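Local atomic coordinates of uncharacterized protein (Bacteroides caccae, PDB entry 4L7A), a protein that is of unknown function but is probably a zinc-dependent metallopeptidase. Residues A[67-72]-A[137-142]; A[78-83]-A[244-249]; A[89-94]-A[144-149]. One frame throughout, in Å; residues are numbered along the deposited sequence.

Contact 1: residues A[67-72]-A[137-142]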
loop_
_atom_site.group_PDB
_atom_site.type_symbol
_atom_site.label_atom_id
_atom_site.label_comp_id
_atom_site.label_asym_id
_atom_site.label_seq_id
_atom_site.Cartn_x
_atom_site.Cartn_y
_atom_site.Cartn_z
ATOM N N LYS A 67 1.391 -8.146 -11.897
ATOM C CA LYS A 67 2.815 -7.887 -12.178
ATOM C C LYS A 67 3.278 -6.522 -11.636
ATOM O O LYS A 67 4.438 -6.374 -11.202
ATOM C CB LYS A 67 3.113 -7.939 -13.678
ATOM C CG LYS A 67 2.926 -9.301 -14.307
ATOM C CD LYS A 67 3.585 -9.378 -15.663
ATOM C CE LYS A 67 3.567 -10.837 -16.221
ATOM N NZ LYS A 67 4.182 -10.830 -17.553
ATOM N N ILE A 68 2.400 -5.525 -11.692
ATOM C CA ILE A 68 2.725 -4.198 -11.173
ATOM C C ILE A 68 2.894 -4.245 -9.643
ATOM O O ILE A 68 3.848 -3.658 -9.071
ATOM C CB ILE A 68 1.686 -3.199 -11.627
ATOM C CG1 ILE A 68 1.838 -3.039 -13.154
ATOM C CG2 ILE A 68 1.872 -1.869 -10.950
ATOM C CD1 ILE A 68 0.787 -2.139 -13.806
ATOM N N VAL A 69 1.958 -4.913 -8.988
ATOM C CA VAL A 69 1.973 -5.058 -7.515
ATOM C C VAL A 69 3.246 -5.772 -7.027
ATOM O O VAL A 69 3.861 -5.378 -6.025
ATOM C CB VAL A 69 0.721 -5.784 -7.060
ATOM C CG1 VAL A 69 0.770 -6.161 -5.610
ATOM C CG2 VAL A 69 -0.497 -4.873 -7.265
ATOM N N LYS A 70 3.674 -6.792 -7.762
ATOM C CA LYS A 70 4.854 -7.534 -7.386
ATOM C C LYS A 70 6.080 -6.707 -7.621
ATOM O O LYS A 70 6.960 -6.627 -6.759
ATOM C CB LYS A 70 4.947 -8.826 -8.178
ATOM C CG LYS A 70 6.214 -9.655 -7.909
ATOM C CD LYS A 70 6.132 -11.017 -8.612
ATOM C CE LYS A 70 7.507 -11.496 -9.112
ATOM N NZ LYS A 70 8.425 -11.771 -7.952
ATOM N N HIS A 71 6.122 -6.029 -8.750
ATOM C CA HIS A 71 7.291 -5.173 -9.098
ATOM C C HIS A 71 7.509 -3.974 -8.172
ATOM O O HIS A 71 8.651 -3.646 -7.824
ATOM C CB HIS A 71 7.169 -4.638 -10.520
ATOM C CG HIS A 71 8.404 -3.970 -11.005
ATOM N ND1 HIS A 71 9.558 -4.677 -11.293
ATOM C CD2 HIS A 71 8.691 -2.666 -11.218
ATOM C CE1 HIS A 71 10.488 -3.841 -11.707
ATOM N NE2 HIS A 71 9.992 -2.614 -11.666
ATOM N N CYS A 72 6.404 -3.358 -7.753
ATOM C CA CYS A 72 6.450 -2.076 -7.026
ATOM C C CYS A 72 6.374 -2.159 -5.497
ATOM O O CYS A 72 6.720 -1.186 -4.791
ATOM C CB CYS A 72 5.345 -1.188 -7.527
ATOM S SG CYS A 72 5.540 -0.770 -9.259
ATOM N N TYR A 137 -4.899 5.111 -5.157
ATOM C CA TYR A 137 -5.911 4.112 -5.128
ATOM C C TYR A 137 -5.529 2.888 -4.301
ATOM O O TYR A 137 -6.397 2.248 -3.742
ATOM C CB TYR A 137 -6.183 3.610 -6.569
ATOM C CG TYR A 137 -6.719 4.621 -7.544
ATOM C CD1 TYR A 137 -7.540 5.664 -7.127
ATOM C CD2 TYR A 137 -6.409 4.538 -8.911
ATOM C CE1 TYR A 137 -8.035 6.613 -8.044
ATOM C CE2 TYR A 137 -6.902 5.491 -9.834
ATOM C CZ TYR A 137 -7.725 6.504 -9.388
ATOM O OH TYR A 137 -8.202 7.453 -10.270
ATOM N N TYR A 138 -4.241 2.541 -4.300
ATOM C CA TYR A 138 -3.781 1.253 -3.871
ATOM C C TYR A 138 -2.555 1.243 -2.999
ATOM O O TYR A 138 -2.642 0.677 -1.928
ATOM C CB TYR A 138 -3.467 0.335 -5.043
ATOM C CG TYR A 138 -4.549 0.153 -6.070
ATOM C CD1 TYR A 138 -5.856 -0.192 -5.705
ATOM C CD2 TYR A 138 -4.260 0.283 -7.399
ATOM C CE1 TYR A 138 -6.862 -0.382 -6.662
ATOM C CE2 TYR A 138 -5.225 0.064 -8.385
ATOM C CZ TYR A 138 -6.545 -0.258 -8.013
ATOM O OH TYR A 138 -7.484 -0.470 -9.012
ATOM N N PHE A 139 -1.420 1.819 -3.432
ATOM C CA PHE A 139 -0.186 1.485 -2.735
ATOM C C PHE A 139 -0.048 2.187 -1.397
ATOM O O PHE A 139 0.491 1.617 -0.469
ATOM C CB PHE A 139 1.067 1.771 -3.568
ATOM C CG PHE A 139 1.242 0.848 -4.709
ATOM C CD1 PHE A 139 1.357 -0.507 -4.498
ATOM C CD2 PHE A 139 1.341 1.329 -5.979
ATOM C CE1 PHE A 139 1.467 -1.379 -5.581
ATOM C CE2 PHE A 139 1.497 0.487 -7.041
ATOM C CZ PHE A 139 1.531 -0.861 -6.852
ATOM N N LYS A 140 -0.524 3.428 -1.296
ATOM C CA LYS A 140 -0.462 4.142 -0.005
ATOM C C LYS A 140 -1.107 3.313 1.124
ATOM O O LYS A 140 -0.507 3.062 2.187
ATOM C CB LYS A 140 -1.075 5.542 -0.121
ATOM C CG LYS A 140 -1.593 6.165 1.168
ATOM C CD LYS A 140 -0.423 6.645 1.958
ATOM C CE LYS A 140 -0.819 7.051 3.399
ATOM N NZ LYS A 140 -2.094 7.798 3.497
ATOM N N VAL A 141 -2.358 2.945 0.934
ATOM C CA VAL A 141 -3.050 2.131 1.954
ATOM C C VAL A 141 -2.367 0.788 2.208
ATOM O O VAL A 141 -2.292 0.321 3.352
ATOM C CB VAL A 141 -4.515 1.878 1.562
ATOM C CG1 VAL A 141 -5.150 0.998 2.531
ATOM C CG2 VAL A 141 -5.248 3.234 1.566
HETATM N N MSE A 142 -1.857 0.169 1.166
HETATM C CA MSE A 142 -1.142 -1.076 1.346
HETATM C C MSE A 142 0.082 -0.943 2.257
HETATM O O MSE A 142 0.197 -1.682 3.218
HETATM C CB MSE A 142 -0.755 -1.707 -0.004
HETATM C CG MSE A 142 -1.996 -2.252 -0.742
HETATM SE SE MSE A 142 -1.629 -2.635 -2.628
HETATM C CE MSE A 142 -1.079 -4.492 -2.347
#
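Along 67-72, Ile-68 is the first residue to touch 137-142. The Ile-68 CG2 methyl comes to the edge of the Phe-139 ring, near the ring plane, 4.2 Å from Phe-139 CZ. Ile-68 also packs on Ile-262. One residue on, Val-69 meets two partners. Its backbone is close enough to take part, with Val-69 CA 4.2 Å from Phe-139 CE1, again at the ring edge. The two methyls of Val-69 then divide the work. CG2, beside the backbone N, lies near the same CE1. Val-69 CG1 is anti to the backbone N (chi1 171°) and reaches the terminal CE methyl of Met-142, a selenomethionine, at 4.1 Å. Here the two side chains cross at about a right angle. Tyr-31 of helix 17-35 touches Val-69 as well. Cys-72 completes the row. Cys-72 CB lies 3.9 Å from Phe-139 CZ, the closest approach between the segments. Cys-72 SG stands oblique to the ring, 5.5 Å from the Phe-139 centroid, as a sulfur-aromatic contact. The Phe-139 side chain leaves its helix with CG anti to the carbonyl carbon (chi1 -70°), which carries CE1 and CZ across to Ile-68, Val-69 and Cys-72. The contact is buried and apolar, so its hold comes from packing. The axes of the two segments come no nearer than 11.9 Å, and Phe-139 spans much of that distance. This is apolar helix-helix packing, with the two helical segments crossing at -42°. Helix 59-81 packs here against helix 131-153, whose HEXXH sequence, with the family, probably marks a zincin-like fold.

Contact 2: residues A[78-83]-A[244-249]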
loop_
_atom_site.group_PDB
_atom_site.type_symbol
_atom_site.label_atom_id
_atom_site.label_comp_id
_atom_site.label_asym_id
_atom_site.label_seq_id
_atom_site.Cartn_x
_atom_site.Cartn_y
_atom_site.Cartn_z
ATOM N N ASP A 78 11.768 -6.884 -1.091
ATOM C CA ASP A 78 12.794 -7.907 -1.202
ATOM C C ASP A 78 14.146 -7.257 -1.422
ATOM O O ASP A 78 15.088 -7.597 -0.749
ATOM C CB ASP A 78 12.581 -8.860 -2.388
ATOM C CG ASP A 78 11.454 -9.845 -2.184
ATOM O OD1 ASP A 78 11.014 -10.064 -1.034
ATOM O OD2 ASP A 78 11.033 -10.439 -3.213
ATOM N N GLU A 79 14.227 -6.312 -2.358
ATOM C CA GLU A 79 15.495 -5.657 -2.674
ATOM C C GLU A 79 16.151 -4.994 -1.454
ATOM O O GLU A 79 17.351 -5.055 -1.272
ATOM C CB GLU A 79 15.274 -4.593 -3.753
ATOM C CG GLU A 79 16.540 -4.063 -4.385
ATOM C CD GLU A 79 16.247 -3.007 -5.464
ATOM O OE1 GLU A 79 15.354 -3.173 -6.326
ATOM O OE2 GLU A 79 16.904 -1.978 -5.423
ATOM N N VAL A 80 15.361 -4.329 -0.628
ATOM C CA VAL A 80 15.942 -3.610 0.491
ATOM C C VAL A 80 15.989 -4.396 1.791
ATOM O O VAL A 80 16.943 -4.255 2.530
ATOM C CB VAL A 80 15.212 -2.303 0.689
ATOM C CG1 VAL A 80 15.811 -1.515 1.867
ATOM C CG2 VAL A 80 15.343 -1.488 -0.612
ATOM N N GLY A 81 14.963 -5.189 2.103
ATOM C CA GLY A 81 14.911 -5.890 3.409
ATOM C C GLY A 81 15.132 -7.395 3.356
ATOM O O GLY A 81 15.319 -8.017 4.367
ATOM N N GLY A 82 15.089 -7.992 2.170
ATOM C CA GLY A 82 15.212 -9.437 2.063
ATOM C C GLY A 82 13.837 -10.089 2.135
ATOM O O GLY A 82 12.861 -9.487 2.581
ATOM N N LEU A 83 13.803 -11.350 1.727
ATOM C CA LEU A 83 12.601 -12.117 1.553
ATOM C C LEU A 83 11.896 -12.280 2.890
ATOM O O LEU A 83 10.659 -12.172 2.960
ATOM C CB LEU A 83 12.904 -13.461 0.927
ATOM C CG LEU A 83 11.654 -14.266 0.603
ATOM C CD1 LEU A 83 10.965 -13.681 -0.629
ATOM C CD2 LEU A 83 11.975 -15.792 0.404
ATOM N N TRP A 244 14.096 -4.167 11.875
ATOM C CA TRP A 244 13.930 -4.946 10.656
ATOM C C TRP A 244 15.117 -4.923 9.711
ATOM O O TRP A 244 15.045 -5.496 8.639
ATOM C CB TRP A 244 12.648 -4.500 9.925
ATOM C CG TRP A 244 11.434 -4.657 10.775
ATOM C CD1 TRP A 244 10.798 -3.688 11.495
ATOM C CD2 TRP A 244 10.756 -5.889 11.064
ATOM N NE1 TRP A 244 9.708 -4.217 12.147
ATOM C CE2 TRP A 244 9.685 -5.575 11.946
ATOM C CE3 TRP A 244 10.897 -7.202 10.604
ATOM C CZ2 TRP A 244 8.762 -6.544 12.390
ATOM C CZ3 TRP A 244 10.000 -8.186 11.072
ATOM C CH2 TRP A 244 8.938 -7.836 11.944
ATOM N N GLN A 245 16.195 -4.245 10.100
ATOM C CA GLN A 245 17.377 -4.061 9.239
ATOM C C GLN A 245 17.002 -3.471 7.891
ATOM O O GLN A 245 17.528 -3.831 6.887
ATOM C CB GLN A 245 18.156 -5.361 9.086
ATOM C CG GLN A 245 18.697 -5.875 10.423
ATOM C CD GLN A 245 17.623 -6.501 11.324
ATOM O OE1 GLN A 245 16.842 -7.359 10.904
ATOM N NE2 GLN A 245 17.576 -6.060 12.568
ATOM N N VAL A 246 16.078 -2.538 7.877
ATOM C CA VAL A 246 15.684 -1.929 6.629
ATOM C C VAL A 246 16.101 -0.473 6.675
ATOM O O VAL A 246 15.810 0.222 7.638
ATOM C CB VAL A 246 14.140 -2.027 6.452
ATOM C CG1 VAL A 246 13.650 -1.049 5.403
ATOM C CG2 VAL A 246 13.736 -3.415 6.125
ATOM N N ASP A 247 16.720 -0.019 5.596
ATOM C CA ASP A 247 17.050 1.388 5.387
ATOM C C ASP A 247 15.823 2.039 4.685
ATOM O O ASP A 247 15.577 1.826 3.498
ATOM C CB ASP A 247 18.327 1.458 4.551
ATOM C CG ASP A 247 18.730 2.887 4.185
ATOM O OD1 ASP A 247 17.911 3.843 4.323
ATOM O OD2 ASP A 247 19.878 3.040 3.697
ATOM N N LEU A 248 15.055 2.811 5.434
ATOM C CA LEU A 248 13.820 3.304 4.931
ATOM C C LEU A 248 13.982 4.336 3.761
ATOM O O LEU A 248 13.203 4.311 2.796
ATOM C CB LEU A 248 13.014 3.951 6.056
ATOM C CG LEU A 248 11.532 4.223 5.733
ATOM C CD1 LEU A 248 10.777 2.919 5.660
ATOM C CD2 LEU A 248 10.897 5.103 6.799
ATOM N N ASP A 249 14.982 5.212 3.840
ATOM C CA ASP A 249 15.247 6.167 2.738
ATOM C C ASP A 249 15.576 5.417 1.456
ATOM O O ASP A 249 15.047 5.740 0.382
ATOM C CB ASP A 249 16.350 7.209 3.081
ATOM C CG ASP A 249 16.389 8.378 2.078
ATOM O OD1 ASP A 249 15.319 8.976 1.692
ATOM O OD2 ASP A 249 17.497 8.719 1.627
HETATM O O HOH W 1 18.456 -1.890 4.319
#
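Trp-244 closes helix 211-244, and its ring makes a cation-pi contact with Lys-154. At Gln-245 the backbone takes a positive phi of 54° and the chain leaves the helix. Gln-245 O then faces a water that also lies near Val-80 O. The water donates a weak hydrogen bond to each carbonyl. The same water accepts a better bond from Asp-247 N, at 2.9 Å, but links the turn only weakly to the end of helix 59-81. Val-246 makes the apolar part of the contact. Val-246 CG1 is anti to the backbone N (chi1 162°) and meets Val-80 CG1 methyl to methyl at 4.2 Å. Val-246 CG2, the other methyl, rests on the backbone of Gly-81, 3.9 Å from Gly-81 CA. The glycine permits this: a beta carbon there would come about 3.0 Å from Val-246 CG2. Phe-85 and Met-240 also pack on Val-246. Next, Asp-247 O lies 3.7 Å from Val-80 CG1, so that methyl rests against both Val-246 CG1 and the Asp-247 carbonyl. The Asp-247 carboxylate caps its own helix, with OD1 accepting from Leu-250 N. Leu-248 starts away from helix 59-81 and packs on Phe-206, Leu-207, Val-236 and Met-240. The geometry is that of a short interhelical turn: it breaks helix 211-244 by a positive phi at Gln-245 and starts helix 248-260 with Asp-247 as N-cap.

Contact 3: residues A[89-94]-A[144-149]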
loop_
_atom_site.group_PDB
_atom_site.type_symbol
_atom_site.label_atom_id
_atom_site.label_comp_id
_atom_site.label_asym_id
_atom_site.label_seq_id
_atom_site.Cartn_x
_atom_site.Cartn_y
_atom_site.Cartn_z
ATOM N N CYS A 89 5.488 -8.966 6.703
ATOM C CA CYS A 89 4.378 -8.038 6.669
ATOM C C CYS A 89 3.428 -8.215 5.485
ATOM O O CYS A 89 2.772 -7.273 5.104
ATOM C CB CYS A 89 4.895 -6.606 6.712
ATOM S SG CYS A 89 6.153 -6.178 5.530
ATOM N N ALA A 90 3.380 -9.410 4.901
ATOM C CA ALA A 90 2.565 -9.653 3.724
ATOM C C ALA A 90 1.152 -9.948 4.114
ATOM O O ALA A 90 0.896 -10.442 5.160
ATOM C CB ALA A 90 3.119 -10.814 2.908
ATOM N N PRO A 91 0.202 -9.583 3.268
ATOM C CA PRO A 91 -1.126 -10.035 3.568
ATOM C C PRO A 91 -1.190 -11.539 3.272
ATOM O O PRO A 91 -0.355 -12.056 2.564
ATOM C CB PRO A 91 -1.986 -9.281 2.545
ATOM C CG PRO A 91 -1.118 -9.152 1.360
ATOM C CD PRO A 91 0.334 -9.070 1.891
ATOM N N LYS A 92 -2.216 -12.218 3.744
ATOM C CA LYS A 92 -2.468 -13.627 3.326
ATOM C C LYS A 92 -3.191 -13.764 1.989
ATOM O O LYS A 92 -3.031 -14.756 1.267
ATOM C CB LYS A 92 -3.305 -14.387 4.374
ATOM C CG LYS A 92 -2.753 -14.360 5.816
ATOM C CD LYS A 92 -1.446 -15.159 6.001
ATOM C CE LYS A 92 -0.379 -14.365 6.833
ATOM N NZ LYS A 92 0.966 -14.575 6.203
ATOM N N VAL A 93 -4.058 -12.807 1.682
ATOM C CA VAL A 93 -4.903 -12.892 0.490
ATOM C C VAL A 93 -5.070 -11.525 -0.165
ATOM O O VAL A 93 -5.207 -10.505 0.541
ATOM C CB VAL A 93 -6.300 -13.466 0.869
ATOM C CG1 VAL A 93 -7.242 -13.425 -0.332
ATOM C CG2 VAL A 93 -6.188 -14.894 1.347
ATOM N N ILE A 94 -4.973 -11.501 -1.492
ATOM C CA ILE A 94 -5.258 -10.329 -2.317
ATOM C C ILE A 94 -6.401 -10.745 -3.262
ATOM O O ILE A 94 -6.334 -11.849 -3.834
ATOM C CB ILE A 94 -4.027 -9.850 -3.065
ATOM C CG1 ILE A 94 -2.963 -9.356 -2.098
ATOM C CG2 ILE A 94 -4.370 -8.679 -3.947
ATOM C CD1 ILE A 94 -1.585 -9.228 -2.709
ATOM N N HIS A 144 0.630 1.247 4.346
ATOM C CA HIS A 144 0.163 1.603 5.682
ATOM C C HIS A 144 -0.128 0.287 6.449
ATOM O O HIS A 144 0.310 0.107 7.557
ATOM C CB HIS A 144 -1.072 2.517 5.629
ATOM C CG HIS A 144 -1.757 2.708 6.953
ATOM N ND1 HIS A 144 -1.985 3.951 7.501
ATOM C CD2 HIS A 144 -2.302 1.817 7.819
ATOM C CE1 HIS A 144 -2.626 3.816 8.654
ATOM N NE2 HIS A 144 -2.861 2.525 8.851
ATOM N N GLU A 145 -0.882 -0.609 5.851
ATOM C CA GLU A 145 -1.275 -1.889 6.499
ATOM C C GLU A 145 -0.099 -2.800 6.729
ATOM O O GLU A 145 -0.048 -3.466 7.772
ATOM C CB GLU A 145 -2.298 -2.590 5.661
ATOM C CG GLU A 145 -3.637 -1.814 5.578
ATOM C CD GLU A 145 -4.381 -1.809 6.910
ATOM O OE1 GLU A 145 -4.385 -2.873 7.605
ATOM O OE2 GLU A 145 -4.917 -0.753 7.289
ATOM N N PHE A 146 0.855 -2.823 5.795
ATOM C CA PHE A 146 2.051 -3.622 6.014
ATOM C C PHE A 146 2.845 -3.096 7.203
ATOM O O PHE A 146 3.273 -3.876 8.043
ATOM C CB PHE A 146 2.902 -3.760 4.776
ATOM C CG PHE A 146 2.138 -4.198 3.565
ATOM C CD1 PHE A 146 0.973 -4.940 3.663
ATOM C CD2 PHE A 146 2.578 -3.849 2.305
ATOM C CE1 PHE A 146 0.271 -5.310 2.513
ATOM C CE2 PHE A 146 1.897 -4.246 1.173
ATOM C CZ PHE A 146 0.747 -4.961 1.278
ATOM N N ALA A 147 2.938 -1.783 7.326
ATOM C CA ALA A 147 3.608 -1.206 8.430
ATOM C C ALA A 147 2.949 -1.568 9.728
ATOM O O ALA A 147 3.619 -1.890 10.708
ATOM C CB ALA A 147 3.695 0.327 8.272
ATOM N N HIS A 148 1.634 -1.525 9.765
ATOM C CA HIS A 148 0.924 -1.934 10.926
ATOM C C HIS A 148 1.207 -3.401 11.399
ATOM O O HIS A 148 1.356 -3.664 12.580
ATOM C CB HIS A 148 -0.529 -1.714 10.661
ATOM C CG HIS A 148 -1.348 -2.000 11.845
ATOM N ND1 HIS A 148 -1.292 -1.215 12.977
ATOM C CD2 HIS A 148 -2.199 -3.022 12.122
ATOM C CE1 HIS A 148 -2.088 -1.730 13.901
ATOM N NE2 HIS A 148 -2.651 -2.821 13.404
ATOM N N ILE A 149 1.333 -4.341 10.460
ATOM C CA ILE A 149 1.732 -5.731 10.767
ATOM C C ILE A 149 3.139 -5.750 11.340
ATOM O O ILE A 149 3.416 -6.484 12.295
ATOM C CB ILE A 149 1.628 -6.630 9.512
ATOM C CG1 ILE A 149 0.153 -6.821 9.116
ATOM C CG2 ILE A 149 2.252 -8.004 9.756
ATOM C CD1 ILE A 149 -0.020 -7.472 7.685
#
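Phe-146 leaves helix 131-153 with CG anti to the carbonyl carbon (chi1 -50°). Its CB packs on Cys-89, with Phe-146 CB 4.0 Å from Cys-89 CB and little farther from the sulfur. Phe-146 CB and CG both lie 3.5 Å from Cys-89 O. The next atom is closest, with Phe-146 CD1 3.3 Å from Cys-89 O. Farther out, Phe-146 CE1 meets the ring methylene of Pro-91, with 3.8 Å to Pro-91 CD. Phe-146 CZ, at the tip, lies 4.2 Å from Pro-91 CD. Trp-73 of helix 59-81 stacks on the Phe-146 ring. One helical turn later, Ile-149 adds CG2, 3.7 Å from Cys-89 CA, while its CD1 lies near the carbonyls of Cys-89 and Ala-90. An alanine in place of Phe-146 would lose the ring contacts to Cys-89 O, Pro-91 and Trp-73, and would probably loosen the packing of the lead-in to strand 93-98. Residues 144-148 read His-Glu-Phe-Ala-His, which fits the HEXXH motif, whose histidines bind zinc in this peptidase clan. His-144 ND1 is hydrogen-bonded to Glu-201 OE2. The contact itself is apolar packing with carbonyl oxygens laid against Phe-146 and Ile-149, and His-144, Glu-145 and His-148 take no part.

How the contacts relate
Contacts 1 and 3 are buried and share helix 131-153, which carries the HEXXH-like sequence. Their centres are about 12 Å apart. Contact 1 sets that helix against helix 59-81. Contact 3 sets its next turns against the chain leading into strand 93-98. Both rest on a phenylalanine among apolar groups, but contact 3 uses more backbone, including carbonyl oxygens. Contact 2 lies at the surface, its centre about 17 Å from that of contact 1. It uses the far end of helix 59-81, where the packing is smaller and a water joins in. Helix 59-81 thus meets the core in contact 1 and a turn near the surface in contact 2.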